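Local coordinates for flagellar brake protein YcgR (Klebsiella pneumoniae, PDB 5KEC), which binds the second messenger c-di-GMP and probably acts as a transcriptional activator of type 3 fimbriae genes in response to it, at residues S61-R66 with S206-F211; N167-L170 with G176-T179; V189-L192 with E198-S201. All blocks are in the same frame, centred on the assembly; numbering follows the deposited sequence.

Interaction 1. Residues S61-R66 with S206-F211; sequences SGHKIR and SCQFKF
The imidazole of His63 meets the side-chain ends of Gln208 and Lys210. This is a thin surface contact between two domains. His63 belongs to the N-terminal YcgR-like domain, in the loop that leads into strand 64-71. Gln208 and Lys210 lie on strand 199-210, in the C-terminal sheet of the PilZ-type domain. The backbones stay far apart, with His63 CA 11.7 Å from Lys210 CA, so side chains alone bridge the gap. His63 NE2 comes within 3.7 Å of Gln208 OE1, too far for a hydrogen bond. The imidazole and amide planes are only 19° apart, and the two side chains come from opposite directions. Lys210 NZ sits obliquely to the ring, 3.7 Å from His63 CE1. A positive amine so near would tend to disfavour a protonated imidazole. The histidine is poorly ordered, which fits the lack of any direct bond across the gap.

Gln208 CG is anti to the backbone N (chi1 -169°), and the chain runs extended from there toward the histidine. Lys210 instead bends at chi2 (-61°), which brings its amine back beside Gln208. Ser206 and Cys207, on the same strand, bind c-di-GMP when the ligand is present. Here the ligand is absent. Within strand 199-210, Lys210 NZ donates a weak hydrogen bond of 3.3 Å to Gln208 OE1.

Interaction 2. Residues N167-L170 with G176-T179; sequences NAVL and GEIT
Thr179 lies opposite Val169 in a non-hydrogen-bonded antiparallel pair, with CA atoms 4.3 Å apart. Its side chain can be followed outward from CB. Thr179 CB lies 4.1 Å from the carbonyl oxygen Ala168 O. From there the two branches part. Thr179 OG1 is anti to the carbonyl carbon (chi1 -62°), which turns it to Val169 CG2 at 3.6 Å. Thr179 CG2 takes the other direction, 3.8 Å from Ala168 O, and also reaches Asn167 CA.

The two strands, 164-171 and 177-193, form a beta hairpin in the C-terminal sheet of the PilZ-type domain. Next to the Val169-Thr179 pair, Leu170 and Ile178 form a hydrogen-bonded pair. Leu170 N gives a short bond of 2.7 Å to Ile178 O, nearly straight at 167°. The return bond from Ile178 N to Leu170 O is longer, at 3.1 Å, and more bent, at 152°. CA-H...O contacts add to the ladder, among them Glu177 CA to Leu170 O at 3.3 Å. On the face of Val169 and Thr179, CG1 of Val169 also reaches Glu177 CB.

The opposite face carries Leu170 and Ile178, which are buried. Their CB atoms lie 4.3 Å apart, and both side chains pack on Ile220 of helix 214-234. At the corner of the chain, Asn167 OD1 is hydrogen-bonded to Arg212 NH2, and the backbone N of Asn167 to Asp181 OD1.

Interaction 3. Residues V189-L192 with E198-S201; sequences VITL and ESES
Thr191 OG1 and Ser201 OG share a hydrogen bond of 2.8 Å between two hydroxyls, and either could be the donor. Both side chains stand on the same face of the sheet, from a non-hydrogen-bonded antiparallel pair. Each oxygen is anti to its own carbonyl carbon (chi1 -60° for Thr191), which aims both at the middle of the pair. The next pair, Leu192 with Glu200, is hydrogen-bonded. Leu192 N donates to Glu200 O at 2.8 Å. Glu200 N donates back to Leu192 O at 3.3 Å. Both donors lie in the plane of the carbonyl they address, and both bonds are fairly straight, at 162° and 164°.

CA-H...O contacts fill in between, such as Thr191 CA to Glu200 O at 3.2 Å. Thr191 turns its methyl to Ser199, where Thr191 CG2 lies tightly against Ser199 OG at 3.1 Å. Further along the same face, Val189 CG1 rests on Ser201 CB at 3.9 Å. On the other face, Leu192 and Glu200 stand as neighbours. The carboxylate of Glu200 leads away from Leu192 and makes a salt bridge through OE1 to Lys152, outside the two segments.

This is the turn end of the beta hairpin of strands 177-193 and 199-210, at the surface of the PilZ-type domain. The connecting turn is partly unmodelled, at residues 195-197. Between the two segments, the contact rests on backbone and hydroxyl hydrogen bonds more than on apolar burial, and most of its residues are exposed.

Overall arrangement
From the N terminus, the chain first builds the YcgR-like domain, where residues 61-66 supply one side of interaction 1. The chain then enters the C-terminal sheet. Interaction 2 closes a short hairpin between strands 164-171 and 177-193. Interaction 3 closes the next hairpin, between strands 177-193 and 199-210. These two follow in series. Residues 206-211 then complete interaction 1, whose long loop encloses both hairpins and joins the two domains. Interactions 1 and 2 touch where Phe209 CE2 packs on Leu170 CD1 at 4.0 Å. Interaction 3 stays apart, with nearest atoms about 9 Å from interaction 1 and about 18 Å from interaction 2.

Interaction 1. Residues S61-R66 with S206-F211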
# COMPACT_ATOMS: atom_id res chain seq x y z
N SER B 61 -1.57 9.97 8.53
CA SER B 61 -2.21 9.52 9.76
C SER B 61 -3.63 9.01 9.48
O SER B 61 -4.10 9.05 8.35
CB SER B 61 -2.25 10.66 10.78
OG SER B 61 -2.76 10.21 12.03
N GLY B 62 -4.29 8.54 10.53
CA GLY B 62 -5.66 8.05 10.42
C GLY B 62 -5.79 6.96 9.38
O GLY B 62 -6.86 6.78 8.77
N HIS B 63 -4.71 6.22 9.16
CA HIS B 63 -4.68 5.17 8.16
C HIS B 63 -3.69 4.08 8.58
O HIS B 63 -2.64 4.38 9.15
CB HIS B 63 -4.28 5.76 6.80
CG HIS B 63 -4.27 4.76 5.69
ND1 HIS B 63 -5.38 4.02 5.34
CD2 HIS B 63 -3.29 4.39 4.83
CE1 HIS B 63 -5.07 3.23 4.32
NE2 HIS B 63 -3.81 3.44 3.99
N LYS B 64 -4.04 2.83 8.33
CA LYS B 64 -3.15 1.71 8.62
C LYS B 64 -1.91 1.75 7.73
O LYS B 64 -2.02 1.86 6.51
CB LYS B 64 -3.88 0.37 8.45
CG LYS B 64 -4.80 -0.00 9.60
CD LYS B 64 -4.01 -0.33 10.86
CE LYS B 64 -4.89 -0.96 11.92
NZ LYS B 64 -5.48 -2.26 11.48
N ILE B 65 -0.74 1.67 8.35
CA ILE B 65 0.52 1.71 7.61
C ILE B 65 1.14 0.31 7.53
O ILE B 65 1.11 -0.45 8.49
CB ILE B 65 1.52 2.68 8.28
CG1 ILE B 65 0.86 4.04 8.52
CG2 ILE B 65 2.76 2.85 7.42
CD1 ILE B 65 0.32 4.69 7.26
N ARG B 66 1.70 -0.02 6.37
CA ARG B 66 2.36 -1.31 6.18
C ARG B 66 3.79 -1.31 6.73
O ARG B 66 4.58 -0.41 6.45
CB ARG B 66 2.37 -1.70 4.70
CG ARG B 66 1.27 -2.68 4.31
CD ARG B 66 1.67 -4.12 4.64
NE ARG B 66 2.09 -4.84 3.45
CZ ARG B 66 1.25 -5.37 2.56
NH1 ARG B 66 -0.05 -5.24 2.74
NH2 ARG B 66 1.72 -6.02 1.50
N SER B 206 -1.48 7.46 -10.26
CA SER B 206 -1.40 6.32 -9.36
C SER B 206 -2.44 6.51 -8.28
O SER B 206 -2.53 7.57 -7.66
CB SER B 206 -0.01 6.20 -8.74
OG SER B 206 0.94 5.86 -9.74
N CYS B 207 -3.25 5.47 -8.07
CA CYS B 207 -4.38 5.58 -7.16
C CYS B 207 -4.37 4.48 -6.11
O CYS B 207 -3.81 3.41 -6.31
CB CYS B 207 -5.68 5.55 -7.95
SG CYS B 207 -5.90 6.99 -9.03
N GLN B 208 -5.01 4.78 -4.99
CA GLN B 208 -5.20 3.79 -3.95
C GLN B 208 -6.67 3.42 -3.95
O GLN B 208 -7.53 4.30 -4.00
CB GLN B 208 -4.79 4.39 -2.60
CG GLN B 208 -4.70 3.38 -1.47
CD GLN B 208 -4.37 4.04 -0.15
OE1 GLN B 208 -5.26 4.32 0.65
NE2 GLN B 208 -3.09 4.30 0.09
N PHE B 209 -6.96 2.12 -3.93
CA PHE B 209 -8.33 1.64 -3.86
C PHE B 209 -8.95 1.93 -2.50
O PHE B 209 -8.34 1.66 -1.47
CB PHE B 209 -8.38 0.13 -4.10
CG PHE B 209 -8.07 -0.28 -5.50
CD1 PHE B 209 -7.37 -1.45 -5.76
CD2 PHE B 209 -8.51 0.47 -6.58
CE1 PHE B 209 -7.09 -1.84 -7.05
CE2 PHE B 209 -8.23 0.09 -7.87
CZ PHE B 209 -7.53 -1.07 -8.11
N LYS B 210 -10.16 2.49 -2.50
CA LYS B 210 -10.98 2.51 -1.30
C LYS B 210 -12.18 1.59 -1.53
O LYS B 210 -13.23 2.04 -1.99
CB LYS B 210 -11.46 3.93 -0.96
CG LYS B 210 -10.39 4.86 -0.44
CD LYS B 210 -9.76 4.35 0.85
CE LYS B 210 -8.58 5.22 1.28
NZ LYS B 210 -7.93 4.76 2.54
N PHE B 211 -12.01 0.31 -1.22
CA PHE B 211 -13.04 -0.68 -1.51
C PHE B 211 -14.33 -0.46 -0.72
O PHE B 211 -14.30 0.02 0.42
CB PHE B 211 -12.53 -2.10 -1.26
CG PHE B 211 -11.50 -2.55 -2.25
CD1 PHE B 211 -11.88 -3.02 -3.50
CD2 PHE B 211 -10.15 -2.52 -1.94
CE1 PHE B 211 -10.94 -3.45 -4.42
CE2 PHE B 211 -9.20 -2.94 -2.85
CZ PHE B 211 -9.59 -3.40 -4.09

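Interaction 2. Residues N167-L170 with G176-T179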
# COMPACT_ATOMS: atom_id res chain seq x y z
N ASN B 167 -17.13 6.96 -6.81
CA ASN B 167 -18.02 6.28 -7.73
C ASN B 167 -17.33 6.02 -9.06
O ASN B 167 -17.97 6.06 -10.11
CB ASN B 167 -19.29 7.10 -7.99
CG ASN B 167 -19.99 7.52 -6.70
OD1 ASN B 167 -20.26 6.69 -5.83
ND2 ASN B 167 -20.29 8.80 -6.58
N ALA B 168 -16.03 5.79 -9.03
CA ALA B 168 -15.29 5.41 -10.23
C ALA B 168 -15.60 3.95 -10.53
O ALA B 168 -15.78 3.16 -9.61
CB ALA B 168 -13.80 5.60 -10.03
N VAL B 169 -15.66 3.60 -11.81
CA VAL B 169 -16.00 2.22 -12.17
C VAL B 169 -14.86 1.53 -12.90
O VAL B 169 -14.41 2.00 -13.95
CB VAL B 169 -17.29 2.15 -13.01
CG1 VAL B 169 -17.64 0.69 -13.30
CG2 VAL B 169 -18.44 2.86 -12.30
N LEU B 170 -14.40 0.42 -12.34
CA LEU B 170 -13.39 -0.40 -13.00
C LEU B 170 -14.04 -1.32 -14.02
O LEU B 170 -14.77 -2.24 -13.66
CB LEU B 170 -12.62 -1.22 -11.96
CG LEU B 170 -12.13 -0.42 -10.76
CD1 LEU B 170 -11.43 -1.33 -9.78
CD2 LEU B 170 -11.22 0.73 -11.21
N GLY B 176 -16.12 -8.41 -15.29
CA GLY B 176 -17.25 -7.56 -14.97
C GLY B 176 -16.84 -6.14 -14.59
O GLY B 176 -15.81 -5.64 -15.03
N GLU B 177 -17.66 -5.51 -13.77
CA GLU B 177 -17.41 -4.14 -13.36
C GLU B 177 -17.38 -4.03 -11.85
O GLU B 177 -18.04 -4.80 -11.14
CB GLU B 177 -18.45 -3.19 -13.97
CG GLU B 177 -18.38 -3.15 -15.48
CD GLU B 177 -19.24 -2.06 -16.09
OE1 GLU B 177 -20.32 -1.77 -15.54
OE2 GLU B 177 -18.82 -1.50 -17.12
N ILE B 178 -16.61 -3.07 -11.36
CA ILE B 178 -16.51 -2.82 -9.94
C ILE B 178 -16.52 -1.32 -9.68
O ILE B 178 -15.61 -0.60 -10.11
CB ILE B 178 -15.21 -3.41 -9.35
CG1 ILE B 178 -15.13 -4.91 -9.62
CG2 ILE B 178 -15.13 -3.13 -7.84
CD1 ILE B 178 -13.88 -5.56 -9.06
N THR B 179 -17.54 -0.86 -8.98
CA THR B 179 -17.63 0.55 -8.61
C THR B 179 -16.85 0.77 -7.32
O THR B 179 -17.04 0.05 -6.35
CB THR B 179 -19.10 0.99 -8.42
OG1 THR B 179 -19.79 0.84 -9.67
CG2 THR B 179 -19.18 2.45 -7.99

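Interaction 3. Residues V189-L192 with E198-S201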
# COMPACT_ATOMS: atom_id res chain seq x y z
N VAL B 189 4.06 12.58 -15.87
CA VAL B 189 3.90 12.66 -17.32
C VAL B 189 5.03 11.89 -17.98
O VAL B 189 6.20 12.25 -17.83
CB VAL B 189 3.98 14.11 -17.83
CG1 VAL B 189 3.40 14.20 -19.24
CG2 VAL B 189 3.27 15.05 -16.87
N ILE B 190 4.67 10.83 -18.70
CA ILE B 190 5.65 10.02 -19.41
C ILE B 190 5.65 10.40 -20.88
O ILE B 190 4.62 10.36 -21.54
CB ILE B 190 5.32 8.53 -19.25
CG1 ILE B 190 5.41 8.12 -17.78
CG2 ILE B 190 6.24 7.68 -20.11
CD1 ILE B 190 4.96 6.70 -17.50
N THR B 191 6.82 10.77 -21.39
CA THR B 191 6.93 11.17 -22.79
C THR B 191 7.78 10.17 -23.57
O THR B 191 8.90 9.85 -23.17
CB THR B 191 7.50 12.59 -22.93
OG1 THR B 191 6.64 13.52 -22.27
CG2 THR B 191 7.62 12.98 -24.39
N LEU B 192 7.24 9.68 -24.68
CA LEU B 192 7.96 8.75 -25.54
C LEU B 192 8.56 9.51 -26.72
O LEU B 192 7.85 10.22 -27.43
CB LEU B 192 7.05 7.63 -26.04
CG LEU B 192 6.46 6.69 -24.98
CD1 LEU B 192 5.68 5.56 -25.64
CD2 LEU B 192 7.56 6.13 -24.09
N GLU B 198 8.73 13.15 -33.62
CA GLU B 198 7.40 13.05 -33.02
C GLU B 198 7.48 12.64 -31.54
O GLU B 198 8.35 11.85 -31.15
CB GLU B 198 6.53 12.06 -33.81
CG GLU B 198 6.21 12.53 -35.23
CD GLU B 198 5.35 11.53 -35.99
OE1 GLU B 198 5.34 10.34 -35.68
OE2 GLU B 198 4.62 12.02 -36.98
N SER B 199 6.57 13.17 -30.73
CA SER B 199 6.58 12.93 -29.29
C SER B 199 5.17 12.78 -28.69
O SER B 199 4.29 13.59 -28.96
CB SER B 199 7.34 14.04 -28.58
OG SER B 199 7.02 14.08 -27.20
N GLU B 200 4.99 11.75 -27.87
CA GLU B 200 3.71 11.50 -27.21
C GLU B 200 3.85 11.55 -25.70
O GLU B 200 4.73 10.91 -25.13
CB GLU B 200 3.16 10.13 -27.62
CG GLU B 200 2.61 10.06 -29.03
CD GLU B 200 1.23 10.67 -29.15
OE1 GLU B 200 0.23 9.91 -29.05
OE2 GLU B 200 1.13 11.90 -29.35
N SER B 201 2.98 12.31 -25.04
CA SER B 201 2.98 12.38 -23.59
C SER B 201 1.74 11.71 -22.99
O SER B 201 0.61 11.97 -23.41
CB SER B 201 3.09 13.82 -23.10
OG SER B 201 4.31 14.41 -23.54